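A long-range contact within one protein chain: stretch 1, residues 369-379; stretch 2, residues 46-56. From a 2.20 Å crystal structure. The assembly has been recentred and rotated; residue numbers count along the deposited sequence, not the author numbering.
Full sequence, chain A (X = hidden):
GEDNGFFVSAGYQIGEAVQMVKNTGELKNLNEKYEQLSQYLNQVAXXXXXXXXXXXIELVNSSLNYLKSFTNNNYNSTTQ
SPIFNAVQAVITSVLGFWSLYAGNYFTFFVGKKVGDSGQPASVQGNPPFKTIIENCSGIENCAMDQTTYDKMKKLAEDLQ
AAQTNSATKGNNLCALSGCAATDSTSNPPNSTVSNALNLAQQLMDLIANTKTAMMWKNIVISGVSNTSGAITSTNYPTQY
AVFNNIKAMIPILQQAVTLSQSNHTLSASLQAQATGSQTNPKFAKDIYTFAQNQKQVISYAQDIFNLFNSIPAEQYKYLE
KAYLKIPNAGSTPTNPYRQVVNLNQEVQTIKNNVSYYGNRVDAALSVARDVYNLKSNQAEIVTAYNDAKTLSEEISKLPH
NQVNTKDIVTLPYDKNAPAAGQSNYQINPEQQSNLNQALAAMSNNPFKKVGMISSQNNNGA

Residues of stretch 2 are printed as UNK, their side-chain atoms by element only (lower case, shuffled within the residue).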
# COMPACT_ATOMS: atom_id res chain seq x y z
N ARG A 369 16.05 15.66 11.07
CA ARG A 369 16.50 16.66 10.14
C ARG A 369 17.32 17.72 10.89
O ARG A 369 18.36 18.19 10.40
CB ARG A 369 15.31 17.28 9.41
CG ARG A 369 15.66 18.46 8.49
CD ARG A 369 14.49 18.78 7.52
NE ARG A 369 13.21 18.63 8.18
CZ ARG A 369 12.19 17.85 7.74
NH1 ARG A 369 12.30 17.15 6.59
NH2 ARG A 369 11.04 17.77 8.43
N ASP A 370 16.88 18.09 12.09
CA ASP A 370 17.61 19.11 12.85
C ASP A 370 19.00 18.59 13.28
O ASP A 370 19.99 19.32 13.26
CB ASP A 370 16.83 19.51 14.09
CG ASP A 370 15.50 20.26 13.76
OD1 ASP A 370 15.37 20.87 12.65
OD2 ASP A 370 14.57 20.27 14.61
N VAL A 371 19.05 17.34 13.72
CA VAL A 371 20.35 16.69 14.07
C VAL A 371 21.24 16.75 12.86
O VAL A 371 22.38 17.13 12.97
CB VAL A 371 20.16 15.24 14.56
CG1 VAL A 371 21.50 14.46 14.64
CG2 VAL A 371 19.44 15.24 15.90
N TYR A 372 20.71 16.42 11.70
CA TYR A 372 21.53 16.46 10.50
C TYR A 372 21.98 17.87 10.09
O TYR A 372 23.08 18.04 9.61
CB TYR A 372 20.78 15.84 9.38
CG TYR A 372 21.54 15.81 8.08
CD1 TYR A 372 22.64 14.96 7.90
CD2 TYR A 372 21.14 16.62 7.02
CE1 TYR A 372 23.30 14.94 6.68
CE2 TYR A 372 21.81 16.61 5.81
CZ TYR A 372 22.85 15.76 5.65
OH TYR A 372 23.49 15.77 4.43
N ASN A 373 21.12 18.86 10.24
CA ASN A 373 21.42 20.22 9.83
C ASN A 373 22.09 21.10 10.89
O ASN A 373 22.32 22.29 10.64
CB ASN A 373 20.13 20.90 9.37
CG ASN A 373 19.64 20.33 8.09
OD1 ASN A 373 18.52 19.94 7.99
ND2 ASN A 373 20.51 20.21 7.13
N LEU A 374 22.43 20.50 12.03
CA LEU A 374 22.92 21.30 13.16
C LEU A 374 23.99 22.28 12.78
O LEU A 374 23.88 23.47 12.99
CB LEU A 374 23.47 20.36 14.22
CG LEU A 374 24.10 21.06 15.46
CD1 LEU A 374 23.11 22.21 15.93
CD2 LEU A 374 24.17 20.05 16.68
N LYS A 375 25.03 21.77 12.17
CA LYS A 375 26.11 22.69 11.68
C LYS A 375 25.64 23.80 10.76
O LYS A 375 26.02 24.95 10.91
CB LYS A 375 27.26 21.95 10.97
CG LYS A 375 28.34 21.37 11.86
CD LYS A 375 28.18 21.82 13.32
CE LYS A 375 28.58 20.77 14.37
NZ LYS A 375 28.41 21.31 15.76
N SER A 376 24.92 23.43 9.73
CA SER A 376 24.47 24.34 8.73
C SER A 376 23.57 25.42 9.35
O SER A 376 23.63 26.60 9.00
CB SER A 376 23.67 23.55 7.72
OG SER A 376 23.41 24.41 6.63
N ASN A 377 22.74 24.99 10.30
CA ASN A 377 21.83 25.87 10.99
C ASN A 377 22.60 26.87 11.85
O ASN A 377 22.29 28.05 11.84
CB ASN A 377 20.87 25.05 11.85
CG ASN A 377 19.79 24.38 11.03
OD1 ASN A 377 19.61 24.70 9.85
ND2 ASN A 377 19.05 23.46 11.65
N GLN A 378 23.62 26.40 12.57
CA GLN A 378 24.38 27.29 13.43
C GLN A 378 24.98 28.41 12.65
O GLN A 378 25.03 29.56 13.16
CB GLN A 378 25.49 26.51 14.13
CG GLN A 378 25.04 25.88 15.41
CD GLN A 378 25.99 24.81 15.84
OE1 GLN A 378 26.81 24.34 15.04
NE2 GLN A 378 25.90 24.42 17.11
N ALA A 379 25.43 28.10 11.43
CA ALA A 379 25.98 29.16 10.54
C ALA A 379 24.86 30.06 10.01
O ALA A 379 25.02 31.26 9.86
CB ALA A 379 26.79 28.57 9.40
N UNK A 46 13.02 29.78 14.21
CA UNK A 46 12.88 28.35 13.86
C UNK A 46 14.29 27.70 13.82
O UNK A 46 14.46 26.58 14.29
o UNK A 46 12.87 28.46 11.54
c UNK A 46 12.07 28.09 12.59
N UNK A 47 15.28 28.43 13.30
CA UNK A 47 16.66 28.01 13.40
C UNK A 47 17.00 27.77 14.89
O UNK A 47 17.54 26.72 15.25
c UNK A 47 17.53 29.02 11.30
c UNK A 47 18.09 27.69 10.87
c UNK A 47 18.32 30.16 10.72
c UNK A 47 17.58 29.06 12.80
N UNK A 48 16.63 28.69 15.75
CA UNK A 48 16.92 28.55 17.17
C UNK A 48 16.29 27.24 17.71
O UNK A 48 16.93 26.45 18.42
c UNK A 48 17.09 32.41 19.74
c UNK A 48 16.31 31.14 20.12
c UNK A 48 16.72 29.84 19.40
c UNK A 48 16.38 29.80 17.94
n UNK A 48 16.94 33.50 20.80
N UNK A 49 15.02 27.03 17.40
CA UNK A 49 14.33 25.83 17.85
C UNK A 49 15.04 24.56 17.34
O UNK A 49 15.22 23.58 18.09
c UNK A 49 12.09 24.70 18.03
o UNK A 49 11.75 25.73 20.17
n UNK A 49 12.56 23.70 20.19
c UNK A 49 12.13 24.75 19.57
c UNK A 49 12.87 25.85 17.41
N UNK A 50 15.42 24.57 16.07
CA UNK A 50 16.03 23.42 15.44
C UNK A 50 17.36 23.09 16.12
O UNK A 50 17.64 21.92 16.42
c UNK A 50 16.27 23.67 13.96
o UNK A 50 15.06 23.59 13.25
N UNK A 51 18.17 24.11 16.34
CA UNK A 51 19.46 23.96 17.00
C UNK A 51 19.25 23.44 18.41
O UNK A 51 19.97 22.57 18.90
c UNK A 51 21.25 27.07 15.48
c UNK A 51 20.23 25.30 17.02
c UNK A 51 20.56 25.71 15.58
c UNK A 51 21.47 25.25 17.98
N UNK A 52 18.28 23.99 19.08
CA UNK A 52 18.01 23.52 20.42
C UNK A 52 17.56 22.02 20.38
O UNK A 52 17.97 21.22 21.21
o UNK A 52 15.26 25.90 23.00
n UNK A 52 14.22 23.84 23.12
c UNK A 52 16.54 23.95 22.41
c UNK A 52 15.29 24.65 22.87
c UNK A 52 17.00 24.45 21.08
N UNK A 53 16.75 21.67 19.39
CA UNK A 53 16.29 20.29 19.24
C UNK A 53 17.47 19.33 19.06
O UNK A 53 17.52 18.30 19.72
o UNK A 53 13.71 21.16 19.47
n UNK A 53 13.14 20.79 17.35
c UNK A 53 13.99 20.74 18.36
c UNK A 53 15.35 20.15 18.07
N UNK A 54 18.44 19.71 18.21
CA UNK A 54 19.56 18.85 17.91
C UNK A 54 20.39 18.68 19.17
O UNK A 54 20.89 17.61 19.41
c UNK A 54 20.42 19.42 16.80
N UNK A 55 20.48 19.72 19.99
CA UNK A 55 21.20 19.62 21.25
C UNK A 55 20.44 18.97 22.42
O UNK A 55 20.98 18.88 23.53
c UNK A 55 22.75 21.49 20.74
o UNK A 55 23.49 20.73 20.22
c UNK A 55 21.69 21.01 21.66
n UNK A 55 22.79 22.70 20.49
N UNK A 56 19.21 18.55 22.17
CA UNK A 56 18.36 17.98 23.19
C UNK A 56 18.44 16.46 23.17
O UNK A 56 17.65 15.79 22.50
n UNK A 56 14.92 18.68 24.19
o UNK A 56 16.30 17.06 24.82
c UNK A 56 16.02 18.00 24.07
c UNK A 56 16.92 18.44 22.96

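Position 46 carries one carbon and then one oxygen, a short hydroxyl side chain. It does not reach stretch 1. This is Ser46, and its hydroxyl is hydrogen-bonded elsewhere in the structure.

Position 47 has four carbons, forked at the second. One terminal carbon lies 3.5 Å from OD1 of Asn377. A fork one carbon beyond CB means leucine: Leu47.

Position 48 has four carbons in a row ending in nitrogen. It points away from stretch 1. This is Lys48.

Position 49 has three carbons, the third carrying one oxygen and one nitrogen. It makes no contact. The chain is one carbon longer than asparagine, so this is Gln49.

Position 50 again has one carbon and one oxygen. It points toward stretch 1, and its oxygen is 2.8 Å from OD1 of Asp370. Its CB is also 3.6 Å from ND2 of Asn377. This is Ser50, and its OG donates the hydrogen bond to Asp370.

Position 51 has four carbons, forked at CB, with one arm two carbons long. The tip of the long arm is 3.7 Å from CA of Gln378. The branching at CB gives Ile51. Its CG1 packs 3.8 Å from CB of Asn377, and its CG2 lies 4.0 Å from CD1 of Leu374.

Position 52 has three carbons, the third with one oxygen and one nitrogen. It points away. This is Gln52.

Position 53 has two carbons, the second with one oxygen and one nitrogen. The nitrogen is 3.1 Å from OD2 of Asp370. This is Asn53, whose ND2 donates a hydrogen bond to that oxygen. Its OD1 accepts one from NE2 of Gln49, at 2.9 Å.

Position 54 has a single carbon. That CB sits 3.6 Å from O of Asp370 and 3.8 Å from CD2 of Leu374. This is Ala54. The CA atoms of Val371 and Ala54 are only 4.5 Å apart.

Position 55 has two carbons, the second with one oxygen and one nitrogen. The oxygen is 3.7 Å from CD2 of Leu374. This is Asn55.

Position 56 has the same atoms but makes no contact. This is Asn56, which caps a backbone nitrogen just past the stretch.

The two helices cross at -112°, with axes 8.0 Å apart at closest approach. Asp370 anchors the contact: each carboxylate oxygen accepts one hydrogen bond, from Ser50 and Asn53. Beside it, Ala54 packs against Val371 and Leu374, and Ile51 extends the packing to Leu374, Asn377 and Gln378.

Stretch 2 (46-56) SLKQSIQNANN
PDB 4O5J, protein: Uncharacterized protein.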